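Local coordinates for proton-dependent oligopeptide transporter family protein (Xanthomonas campestris, PDB 6EI3) that probably couples proton movement to the uptake of short peptides across the membrane, and is seen here in an auto-inhibited form, at residues Leu35-Ala40 / Asp44-His49; Ala184-Trp187 / Arg192-Arg195; Pro361-Arg366 / Ile418-Ser423. One frame throughout, in Å; residues are numbered along the deposited sequence.

Interaction 1: Leu35-Ala40 / Asp44-His49; sequences LQEVGA and DAEAKH. With 78M ((2S)-2,3-dihydroxypropyl(7Z)-pentadec-7-enoate), chain G.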
loop_
_atom_site.group_PDB
_atom_site.type_symbol
_atom_site.label_atom_id
_atom_site.label_comp_id
_atom_site.label_asym_id
_atom_site.label_seq_id
_atom_site.Cartn_x
_atom_site.Cartn_y
_atom_site.Cartn_z
ATOM N N LEU A 35 19.371 9.404 12.661
ATOM C CA LEU A 35 19.663 9.804 11.275
ATOM C C LEU A 35 21.136 10.138 11.163
ATOM O O LEU A 35 21.683 10.794 12.046
ATOM C CB LEU A 35 18.779 10.983 10.796
ATOM C CG LEU A 35 17.246 10.794 10.860
ATOM C CD1 LEU A 35 16.521 12.007 10.316
ATOM C CD2 LEU A 35 16.781 9.560 10.065
ATOM N N GLN A 36 21.800 9.656 10.110
ATOM C CA GLN A 36 23.231 9.925 9.968
ATOM C C GLN A 36 23.514 11.227 9.211
ATOM O O GLN A 36 24.608 11.760 9.327
ATOM C CB GLN A 36 23.980 8.719 9.372
ATOM C CG GLN A 36 23.609 8.333 7.947
ATOM C CD GLN A 36 23.880 6.876 7.624
ATOM O OE1 GLN A 36 23.404 6.357 6.609
ATOM N NE2 GLN A 36 24.617 6.168 8.481
ATOM N N GLU A 37 22.525 11.759 8.474
ATOM C CA GLU A 37 22.700 13.028 7.753
ATOM C C GLU A 37 22.725 14.215 8.733
ATOM O O GLU A 37 22.139 14.130 9.816
ATOM C CB GLU A 37 21.571 13.232 6.714
ATOM C CG GLU A 37 21.575 12.239 5.565
ATOM C CD GLU A 37 22.789 12.263 4.656
ATOM O OE1 GLU A 37 23.439 13.328 4.528
ATOM O OE2 GLU A 37 23.077 11.207 4.053
ATOM N N VAL A 38 23.366 15.319 8.342
ATOM C CA VAL A 38 23.437 16.501 9.212
ATOM C C VAL A 38 22.640 17.706 8.655
ATOM O O VAL A 38 22.104 18.485 9.445
ATOM C CB VAL A 38 24.878 16.900 9.628
ATOM C CG1 VAL A 38 25.521 15.811 10.489
ATOM C CG2 VAL A 38 25.758 17.244 8.428
ATOM N N GLY A 39 22.574 17.846 7.331
ATOM C CA GLY A 39 21.854 18.943 6.692
ATOM C C GLY A 39 20.352 18.728 6.742
ATOM O O GLY A 39 19.894 17.592 6.631
ATOM N N ALA A 40 19.571 19.806 6.912
ATOM C CA ALA A 40 18.117 19.717 7.017
ATOM C C ALA A 40 17.445 19.026 5.803
ATOM O O ALA A 40 16.707 18.070 6.058
ATOM C CB ALA A 40 17.501 21.085 7.299
ATOM N N ASP A 44 15.593 15.236 5.880
ATOM C CA ASP A 44 14.211 15.038 5.414
ATOM C C ASP A 44 14.174 13.835 4.475
ATOM O O ASP A 44 13.280 13.001 4.585
ATOM C CB ASP A 44 13.684 16.271 4.646
ATOM C CG ASP A 44 13.342 17.472 5.492
ATOM O OD1 ASP A 44 13.244 17.320 6.723
ATOM O OD2 ASP A 44 13.175 18.575 4.916
ATOM N N ALA A 45 15.141 13.772 3.531
ATOM C CA ALA A 45 15.242 12.669 2.570
ATOM C C ALA A 45 15.499 11.343 3.298
ATOM O O ALA A 45 14.866 10.338 2.976
ATOM C CB ALA A 45 16.352 12.948 1.572
ATOM N N GLU A 46 16.414 11.348 4.289
ATOM C CA GLU A 46 16.730 10.165 5.079
ATOM C C GLU A 46 15.517 9.656 5.857
ATOM O O GLU A 46 15.276 8.451 5.850
ATOM C CB GLU A 46 17.917 10.414 6.000
ATOM C CG GLU A 46 18.464 9.146 6.643
ATOM C CD GLU A 46 19.608 9.363 7.608
ATOM O OE1 GLU A 46 19.985 10.532 7.847
ATOM O OE2 GLU A 46 20.148 8.356 8.113
ATOM N N ALA A 47 14.733 10.560 6.495
ATOM C CA ALA A 47 13.538 10.147 7.237
ATOM C C ALA A 47 12.508 9.558 6.286
ATOM O O ALA A 47 11.941 8.520 6.606
ATOM C CB ALA A 47 12.944 11.312 8.026
ATOM N N LYS A 48 12.338 10.153 5.070
ATOM C CA LYS A 48 11.404 9.635 4.046
ATOM C C LYS A 48 11.877 8.244 3.584
ATOM O O LYS A 48 11.059 7.344 3.400
ATOM C CB LYS A 48 11.357 10.553 2.822
ATOM C CG LYS A 48 10.651 11.868 3.041
ATOM C CD LYS A 48 10.745 12.686 1.766
ATOM C CE LYS A 48 10.406 14.127 2.013
ATOM N NZ LYS A 48 10.443 14.897 0.740
ATOM N N HIS A 49 13.202 8.085 3.407
ATOM C CA HIS A 49 13.808 6.841 2.945
ATOM C C HIS A 49 13.445 5.701 3.858
ATOM O O HIS A 49 13.009 4.676 3.367
ATOM C CB HIS A 49 15.333 6.965 2.798
ATOM C CG HIS A 49 15.881 5.973 1.829
ATOM N ND1 HIS A 49 15.886 6.224 0.457
ATOM C CD2 HIS A 49 16.318 4.711 2.046
ATOM C CE1 HIS A 49 16.369 5.127 -0.102
ATOM N NE2 HIS A 49 16.627 4.185 0.813
HETATM O O21 78M G . 20.343 6.027 3.511
HETATM C C20 78M G . 20.699 4.995 4.424
HETATM C C18 78M G . 19.496 4.555 5.226
HETATM O O19 78M G . 19.161 5.545 6.202
HETATM C C17 78M G . 19.694 3.217 5.905
HETATM O O2 78M G . 18.525 2.409 5.613
HETATM C C1 78M G . 17.507 2.413 6.485
HETATM O O1 78M G . 17.438 3.144 7.434
HETATM C C2 78M G . 16.458 1.414 6.101
HETATM C C3 78M G . 15.735 0.779 7.279
HETATM C C4 78M G . 14.299 0.445 6.932
HETATM C C5 78M G . 13.644 -0.581 7.831
HETATM C C6 78M G . 12.425 -1.248 7.199
HETATM C C7 78M G . 12.782 -2.385 6.296
HETATM C C8 78M G . 11.939 -3.163 5.642
HETATM C C9 78M G . 12.306 -4.314 4.759
HETATM C C10 78M G . 12.274 -3.975 3.276
HETATM C C11 78M G . 12.199 -5.195 2.369
HETATM C C12 78M G . 12.147 -4.830 0.902
HETATM C C13 78M G . 11.759 -5.951 -0.040
HETATM C C15 78M G . 11.338 -6.567 -2.454
HETATM C C14 78M G . 11.526 -5.459 -1.452
HETATM O O HOH W 1 15.251 18.231 8.313
#
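Glu46 meets Leu35, Gln36 and Glu37 because its chain runs straight out of the helix: CG stands trans to the backbone N (chi1 -169°) and the rest stays extended, carrying the carboxylate into the bend of the loop. There it accepts from two successive backbone amides, an example of how one acidic side chain can hold a turn; Arg43 adds a bond to Glu37 O. Gln36 N gives a nearly straight bond (169°) to the syn lone pair of Glu46 OE2, at 2.9 Å. Glu37 N reaches Glu46 OE1, also at 2.9 Å, from the syn side but 22° out of the carboxylate plane. With both oxygens engaged, the group can hardly rotate. Leu35 lies antiparallel to the same chain, its CB 3.2 Å from Glu46 OE1 and its CD2 3.8 Å from Glu46 CG, so Leu35 lays apolar atoms alongside the buried acid. Beside OE2 lies the glycerol head of a bound monoacylglycerol, with O19 at 3.5 Å from Glu46 OE2.

The other end of the contact is the first helical turn, which follows the N-cap position of Gly39. Asp44 N donates to Ala40 O over 3.1 Å, and a water donates at 2.7 Å both to Ala40 O and to Asp44 OD1, linking that carbonyl to the acid one turn on.

The contact thus ties the loop after helix 25-30 to the start of helix 40-60. Leu35 also leans on Arg43 and Ile50 of that helix, while Ala45 packs against helix 430-456, Asp44 against helix 312-317, and Lys48 against both.

Interaction 2: Ala184-Trp187 / Arg192-Arg195; sequences AVFW and RYVR. With 78M ((2S)-2,3-dihydroxypropyl(7Z)-pentadec-7-enoate), chain B.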
loop_
_atom_site.group_PDB
_atom_site.type_symbol
_atom_site.label_atom_id
_atom_site.label_comp_id
_atom_site.label_asym_id
_atom_site.label_seq_id
_atom_site.Cartn_x
_atom_site.Cartn_y
_atom_site.Cartn_z
ATOM N N ALA A 184 -2.207 -11.934 21.929
ATOM C CA ALA A 184 -2.785 -12.695 23.036
ATOM C C ALA A 184 -4.258 -13.012 22.775
ATOM O O ALA A 184 -4.683 -14.138 23.027
ATOM C CB ALA A 184 -2.634 -11.932 24.360
ATOM N N VAL A 185 -5.038 -12.014 22.305
ATOM C CA VAL A 185 -6.464 -12.178 22.015
ATOM C C VAL A 185 -6.671 -13.208 20.881
ATOM O O VAL A 185 -7.502 -14.107 21.021
ATOM C CB VAL A 185 -7.184 -10.818 21.774
ATOM C CG1 VAL A 185 -8.547 -11.018 21.116
ATOM C CG2 VAL A 185 -7.344 -10.044 23.093
ATOM N N PHE A 186 -5.856 -13.123 19.806
ATOM C CA PHE A 186 -5.938 -14.083 18.703
ATOM C C PHE A 186 -5.721 -15.509 19.256
ATOM O O PHE A 186 -6.557 -16.374 19.040
ATOM C CB PHE A 186 -4.939 -13.737 17.565
ATOM C CG PHE A 186 -5.097 -14.603 16.324
ATOM C CD1 PHE A 186 -6.114 -14.352 15.400
ATOM C CD2 PHE A 186 -4.219 -15.654 16.072
ATOM C CE1 PHE A 186 -6.268 -15.164 14.262
ATOM C CE2 PHE A 186 -4.346 -16.430 14.915
ATOM C CZ PHE A 186 -5.374 -16.186 14.021
ATOM N N TRP A 187 -4.658 -15.701 20.062
ATOM C CA TRP A 187 -4.297 -16.973 20.704
ATOM C C TRP A 187 -5.401 -17.501 21.654
ATOM O O TRP A 187 -5.637 -18.708 21.712
ATOM C CB TRP A 187 -2.942 -16.805 21.425
ATOM C CG TRP A 187 -2.489 -17.995 22.217
ATOM C CD1 TRP A 187 -1.776 -19.067 21.762
ATOM C CD2 TRP A 187 -2.687 -18.205 23.621
ATOM N NE1 TRP A 187 -1.553 -19.955 22.793
ATOM C CE2 TRP A 187 -2.114 -19.457 23.943
ATOM C CE3 TRP A 187 -3.338 -17.476 24.634
ATOM C CZ2 TRP A 187 -2.142 -19.983 25.244
ATOM C CZ3 TRP A 187 -3.358 -17.994 25.924
ATOM C CH2 TRP A 187 -2.774 -19.238 26.217
ATOM N N ARG A 192 -11.223 -22.696 19.353
ATOM C CA ARG A 192 -12.530 -22.469 18.729
ATOM C C ARG A 192 -12.452 -22.286 17.204
ATOM O O ARG A 192 -13.478 -22.408 16.537
ATOM C CB ARG A 192 -13.172 -21.199 19.335
ATOM C CG ARG A 192 -13.445 -21.245 20.839
ATOM C CD ARG A 192 -14.137 -19.960 21.264
ATOM N NE ARG A 192 -14.096 -19.744 22.712
ATOM C CZ ARG A 192 -15.068 -19.168 23.413
ATOM N NH1 ARG A 192 -16.178 -18.755 22.812
ATOM N NH2 ARG A 192 -14.942 -19.007 24.724
ATOM N N TYR A 193 -11.266 -21.963 16.653
ATOM C CA TYR A 193 -11.173 -21.714 15.209
ATOM C C TYR A 193 -11.390 -22.910 14.300
ATOM O O TYR A 193 -11.028 -24.041 14.635
ATOM C CB TYR A 193 -9.844 -21.070 14.827
ATOM C CG TYR A 193 -9.541 -19.765 15.526
ATOM C CD1 TYR A 193 -10.512 -18.775 15.653
ATOM C CD2 TYR A 193 -8.276 -19.513 16.049
ATOM C CE1 TYR A 193 -10.234 -17.572 16.309
ATOM C CE2 TYR A 193 -7.975 -18.302 16.661
ATOM C CZ TYR A 193 -8.963 -17.342 16.807
ATOM O OH TYR A 193 -8.667 -16.173 17.451
ATOM N N VAL A 194 -11.939 -22.609 13.108
ATOM C CA VAL A 194 -12.068 -23.495 11.964
ATOM C C VAL A 194 -10.684 -23.411 11.279
ATOM O O VAL A 194 -10.238 -22.307 10.965
ATOM C CB VAL A 194 -13.217 -23.039 11.009
ATOM C CG1 VAL A 194 -13.229 -23.879 9.717
ATOM C CG2 VAL A 194 -14.576 -23.139 11.721
ATOM N N ARG A 195 -9.998 -24.568 11.061
ATOM C CA ARG A 195 -8.680 -24.561 10.398
ATOM C C ARG A 195 -8.835 -25.402 9.141
ATOM O O ARG A 195 -8.807 -26.637 9.198
ATOM C CB ARG A 195 -7.558 -25.068 11.326
ATOM C CG ARG A 195 -7.364 -24.199 12.554
ATOM C CD ARG A 195 -6.242 -24.671 13.449
ATOM N NE ARG A 195 -6.440 -24.187 14.818
ATOM C CZ ARG A 195 -5.516 -24.221 15.773
ATOM N NH1 ARG A 195 -4.306 -24.691 15.516
ATOM N NH2 ARG A 195 -5.794 -23.765 16.988
HETATM O O21 78M B . -0.175 -23.174 15.676
HETATM C C20 78M B . 1.067 -23.802 15.957
HETATM C C18 78M B . 2.029 -22.834 16.606
HETATM O O19 78M B . 3.360 -23.355 16.533
HETATM C C17 78M B . 1.668 -22.545 18.043
HETATM O O2 78M B . 2.547 -21.473 18.460
HETATM C C1 78M B . 2.304 -20.895 19.641
HETATM O O1 78M B . 1.345 -21.144 20.327
HETATM C C2 78M B . 3.391 -19.917 19.997
HETATM C C3 78M B . 3.127 -19.070 21.242
HETATM C C4 78M B . 2.052 -18.007 21.045
HETATM C C5 78M B . 1.924 -17.034 22.204
HETATM C C6 78M B . 0.643 -16.208 22.180
HETATM C C7 78M B . 0.681 -14.999 23.069
HETATM C C8 78M B . 0.402 -14.914 24.366
HETATM C C9 78M B . -0.012 -16.010 25.311
HETATM C C10 78M B . -0.311 -15.497 26.726
HETATM C C11 78M B . -1.691 -14.870 26.890
HETATM C C12 78M B . -1.828 -13.939 28.087
HETATM C C13 78M B . -3.258 -13.473 28.352
HETATM C C15 78M B . -3.259 -10.920 28.617
HETATM C C14 78M B . -3.387 -12.281 29.297
#
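Tyr193 approaches Phe186 from the loop beyond the helix, and its side chain is a compact illustration of one residue serving both an aromatic and a polar partner. From CB, which heads for the helix, CG is placed trans to the carbonyl carbon, beside the backbone N (chi1 -57°), and the ring extends toward the last turns of helix 168-188. Further out, CE2 lies over the centre of the Phe186 ring, 4.2 Å above its plane; its closest ring carbon is Phe186 CZ, at 4.3 Å. The two rings are inclined at 31° with centroids 5.2 Å apart, neither a parallel stack nor a T-shaped pair. The same CE2 is 3.4 Å from Phe186 O, which lies at the tyrosine ring's edge, near its plane.

In this major facilitator superfamily transporter, the chain continues past the end of helix 168-188, and the side chain of Tyr193 reaches back to the carbonyl of Phe186 near the helix end. Phe6 and Ile7 of helix 4-22 touch Tyr193 as well, and Phe124 meets its ring edge-to-face. Phe186, for its part, packs on Tyr76, Ile79 and Ile80 of helix 62-95.

At the tip, Tyr193 OH donates to Phe186 O over 2.6 Å, a short bond that arrives in the carbonyl plane, on a lone pair, with a C=O...donor angle of 127°. That hydroxyl oxygen is also 3.7 Å from Phe186 CD1, so one residue supplies both its acceptor and an apolar neighbour. Trp187, the next residue, points away from the loop; an indole face lies against the acyl chain of a bound monoacylglycerol, whose C6 is 3.6 Å from Trp187 CG.

Interaction 3: Pro361-Arg366 / Ile418-Ser423; sequences PTSLRR and IEFAYS. With 78M ((2S)-2,3-dihydroxypropyl(7Z)-pentadec-7-enoate), chain J.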
loop_
_atom_site.group_PDB
_atom_site.type_symbol
_atom_site.label_atom_id
_atom_site.label_comp_id
_atom_site.label_asym_id
_atom_site.label_seq_id
_atom_site.Cartn_x
_atom_site.Cartn_y
_atom_site.Cartn_z
ATOM N N PRO A 361 -20.795 7.357 -13.484
ATOM C CA PRO A 361 -19.520 7.274 -12.760
ATOM C C PRO A 361 -19.009 5.838 -12.739
ATOM O O PRO A 361 -19.065 5.168 -11.698
ATOM C CB PRO A 361 -19.870 7.824 -11.365
ATOM C CG PRO A 361 -21.336 7.541 -11.195
ATOM C CD PRO A 361 -21.947 7.312 -12.559
ATOM N N THR A 362 -18.520 5.358 -13.903
ATOM C CA THR A 362 -17.994 3.992 -14.084
ATOM C C THR A 362 -16.748 3.802 -13.242
ATOM O O THR A 362 -16.109 4.781 -12.858
ATOM C CB THR A 362 -17.665 3.682 -15.566
ATOM O OG1 THR A 362 -16.559 4.487 -15.975
ATOM C CG2 THR A 362 -18.876 3.842 -16.521
ATOM N N SER A 363 -16.396 2.551 -12.963
ATOM C CA SER A 363 -15.231 2.249 -12.146
ATOM C C SER A 363 -13.915 2.835 -12.744
ATOM O O SER A 363 -13.124 3.412 -12.011
ATOM C CB SER A 363 -15.146 0.748 -11.870
ATOM O OG SER A 363 -14.905 0.056 -13.079
ATOM N N LEU A 364 -13.761 2.811 -14.072
ATOM C CA LEU A 364 -12.564 3.354 -14.726
ATOM C C LEU A 364 -12.544 4.889 -14.754
ATOM O O LEU A 364 -11.462 5.475 -14.658
ATOM C CB LEU A 364 -12.360 2.741 -16.121
ATOM C CG LEU A 364 -11.886 1.274 -16.134
ATOM C CD1 LEU A 364 -11.859 0.730 -17.540
ATOM C CD2 LEU A 364 -10.510 1.086 -15.419
ATOM N N ARG A 365 -13.730 5.533 -14.795
ATOM C CA ARG A 365 -13.858 6.995 -14.723
ATOM C C ARG A 365 -13.520 7.461 -13.321
ATOM O O ARG A 365 -12.855 8.481 -13.164
ATOM C CB ARG A 365 -15.274 7.474 -15.098
ATOM C CG ARG A 365 -15.426 7.795 -16.579
ATOM C CD ARG A 365 -16.883 7.994 -16.939
ATOM N NE ARG A 365 -17.040 8.538 -18.288
ATOM C CZ ARG A 365 -18.208 8.829 -18.845
ATOM N NH1 ARG A 365 -19.336 8.653 -18.168
ATOM N NH2 ARG A 365 -18.258 9.312 -20.076
ATOM N N ARG A 366 -13.976 6.716 -12.303
ATOM C CA ARG A 366 -13.682 7.019 -10.899
ATOM C C ARG A 366 -12.170 6.934 -10.688
ATOM O O ARG A 366 -11.584 7.835 -10.104
ATOM C CB ARG A 366 -14.377 6.018 -9.962
ATOM C CG ARG A 366 -15.898 6.180 -9.855
ATOM C CD ARG A 366 -16.470 5.115 -8.914
ATOM N NE ARG A 366 -17.887 4.898 -9.163
ATOM C CZ ARG A 366 -18.677 4.133 -8.415
ATOM N NH1 ARG A 366 -18.190 3.499 -7.357
ATOM N NH2 ARG A 366 -19.965 4.006 -8.714
ATOM N N ILE A 418 -9.697 -2.294 -6.378
ATOM C CA ILE A 418 -9.762 -3.685 -5.959
ATOM C C ILE A 418 -11.130 -4.307 -6.306
ATOM O O ILE A 418 -11.183 -5.433 -6.810
ATOM C CB ILE A 418 -9.317 -3.793 -4.456
ATOM C CG1 ILE A 418 -9.007 -5.245 -4.060
ATOM C CG2 ILE A 418 -10.271 -3.115 -3.468
ATOM C CD1 ILE A 418 -7.804 -5.859 -4.843
ATOM N N GLU A 419 -12.212 -3.540 -6.160
ATOM C CA GLU A 419 -13.553 -3.978 -6.545
ATOM C C GLU A 419 -13.612 -4.162 -8.084
ATOM O O GLU A 419 -14.186 -5.142 -8.582
ATOM C CB GLU A 419 -14.583 -2.933 -6.091
ATOM C CG GLU A 419 -16.014 -3.444 -6.083
ATOM C CD GLU A 419 -17.061 -2.502 -5.510
ATOM O OE1 GLU A 419 -16.701 -1.621 -4.693
ATOM O OE2 GLU A 419 -18.254 -2.660 -5.865
ATOM N N PHE A 420 -12.990 -3.233 -8.831
ATOM C CA PHE A 420 -12.943 -3.319 -10.289
ATOM C C PHE A 420 -12.171 -4.575 -10.700
ATOM O O PHE A 420 -12.633 -5.329 -11.545
ATOM C CB PHE A 420 -12.288 -2.057 -10.896
ATOM C CG PHE A 420 -11.822 -2.250 -12.319
ATOM C CD1 PHE A 420 -12.713 -2.149 -13.379
ATOM C CD2 PHE A 420 -10.503 -2.583 -12.596
ATOM C CE1 PHE A 420 -12.285 -2.339 -14.694
ATOM C CE2 PHE A 420 -10.082 -2.793 -13.913
ATOM C CZ PHE A 420 -10.982 -2.677 -14.951
ATOM N N ALA A 421 -10.988 -4.791 -10.120
ATOM C CA ALA A 421 -10.174 -5.944 -10.501
ATOM C C ALA A 421 -10.879 -7.275 -10.198
ATOM O O ALA A 421 -10.855 -8.173 -11.038
ATOM C CB ALA A 421 -8.831 -5.877 -9.824
ATOM N N TYR A 422 -11.590 -7.355 -9.052
ATOM C CA TYR A 422 -12.342 -8.550 -8.665
ATOM C C TYR A 422 -13.442 -8.874 -9.682
ATOM O O TYR A 422 -13.584 -10.030 -10.057
ATOM C CB TYR A 422 -12.943 -8.393 -7.258
ATOM C CG TYR A 422 -11.962 -8.584 -6.116
ATOM C CD1 TYR A 422 -10.887 -9.465 -6.229
ATOM C CD2 TYR A 422 -12.160 -7.956 -4.891
ATOM C CE1 TYR A 422 -10.012 -9.683 -5.166
ATOM C CE2 TYR A 422 -11.278 -8.149 -3.827
ATOM C CZ TYR A 422 -10.214 -9.026 -3.965
ATOM O OH TYR A 422 -9.355 -9.239 -2.913
ATOM N N SER A 423 -14.184 -7.848 -10.147
ATOM C CA SER A 423 -15.260 -7.969 -11.128
ATOM C C SER A 423 -14.782 -8.481 -12.491
ATOM O O SER A 423 -15.579 -9.047 -13.219
ATOM C CB SER A 423 -15.958 -6.622 -11.301
ATOM O OG SER A 423 -15.210 -5.760 -12.144
HETATM O O21 78M J . -16.699 4.106 -22.826
HETATM C C20 78M J . -15.523 3.817 -22.085
HETATM C C18 78M J . -14.793 5.084 -21.707
HETATM O O19 78M J . -14.489 5.836 -22.887
HETATM C C17 78M J . -13.533 4.809 -20.921
HETATM O O2 78M J . -12.943 6.095 -20.611
HETATM C C1 78M J . -12.475 6.287 -19.372
HETATM O O1 78M J . -12.601 5.494 -18.475
HETATM C C2 78M J . -11.772 7.610 -19.253
HETATM C C3 78M J . -12.059 8.328 -17.943
HETATM C C4 78M J . -11.825 9.823 -17.997
HETATM C C5 78M J . -12.447 10.546 -16.818
HETATM C C6 78M J . -12.082 12.025 -16.716
HETATM C C7 78M J . -12.876 12.714 -15.643
HETATM C C8 78M J . -12.571 13.823 -14.973
HETATM C C9 78M J . -11.343 14.684 -15.109
HETATM C C10 78M J . -10.334 14.480 -13.975
HETATM C C11 78M J . -10.640 15.225 -12.669
HETATM C C12 78M J . -10.250 16.703 -12.626
HETATM C C13 78M J . -8.756 16.985 -12.737
HETATM C C15 78M J . -6.968 18.639 -13.385
HETATM C C14 78M J . -8.398 18.443 -12.940
#
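Phe420 reaches from helix 400-424 to helix 363-389, and its ring meets Ser363 and Leu364 in different ways. The tight part is small. Leu364 CD2 sits over one face of the ring, displaced toward the rim, in a CH-pi contact 4.1 Å from the Phe420 centroid and 3.8 Å from Phe420 CZ. Ser363 OG, held between the backbone N and the carbonyl carbon (chi1 66°), comes to 3.1 Å from Phe420 CD1 at an oblique angle. Tyr497 also meets the phenylalanine edge-to-face. On another side, Leu364 borders lipid, with CB 3.6 Å from O1 of a monoacylglycerol that is hydrogen-bonded to Arg495.

Beyond the ring, toward the exposed Glu419, the packing is looser. Arg366 and Glu419 carry opposite charges on this side, yet Arg366 NH1 and Glu419 OE1 remain 6.0 Å apart; the arginine instead turns back to its own segment, where NE donates to Pro361 O at 2.8 Å.

Between these segments, then, the two helices are joined by dispersion and shape, while polar groups order each one internally, the Thr362 cap on Arg365 N in one and the Ser423 OG to Phe420 O bond in the other, an attachment that depends on fit more than on direction.

Taken together, the three contacts show how chemistry follows place. Interactions 1 and 2 are local, each binding a helix to the loop next to it, and both rely on hydrogen bonds to backbone groups: a carboxylate accepts from amides in one, a phenol donates to a carbonyl in the other. Interaction 3 instead joins two separate helices, 363-389 and 400-424, through side-chain packing. It and interaction 2 are buried, whereas interaction 1 is only partly so and includes a water. Interactions 1 and 3 lie on opposite sides of the chain's centre, with their own centres about 39 Å apart. No two share a helix, but each borders a bound monoacylglycerol.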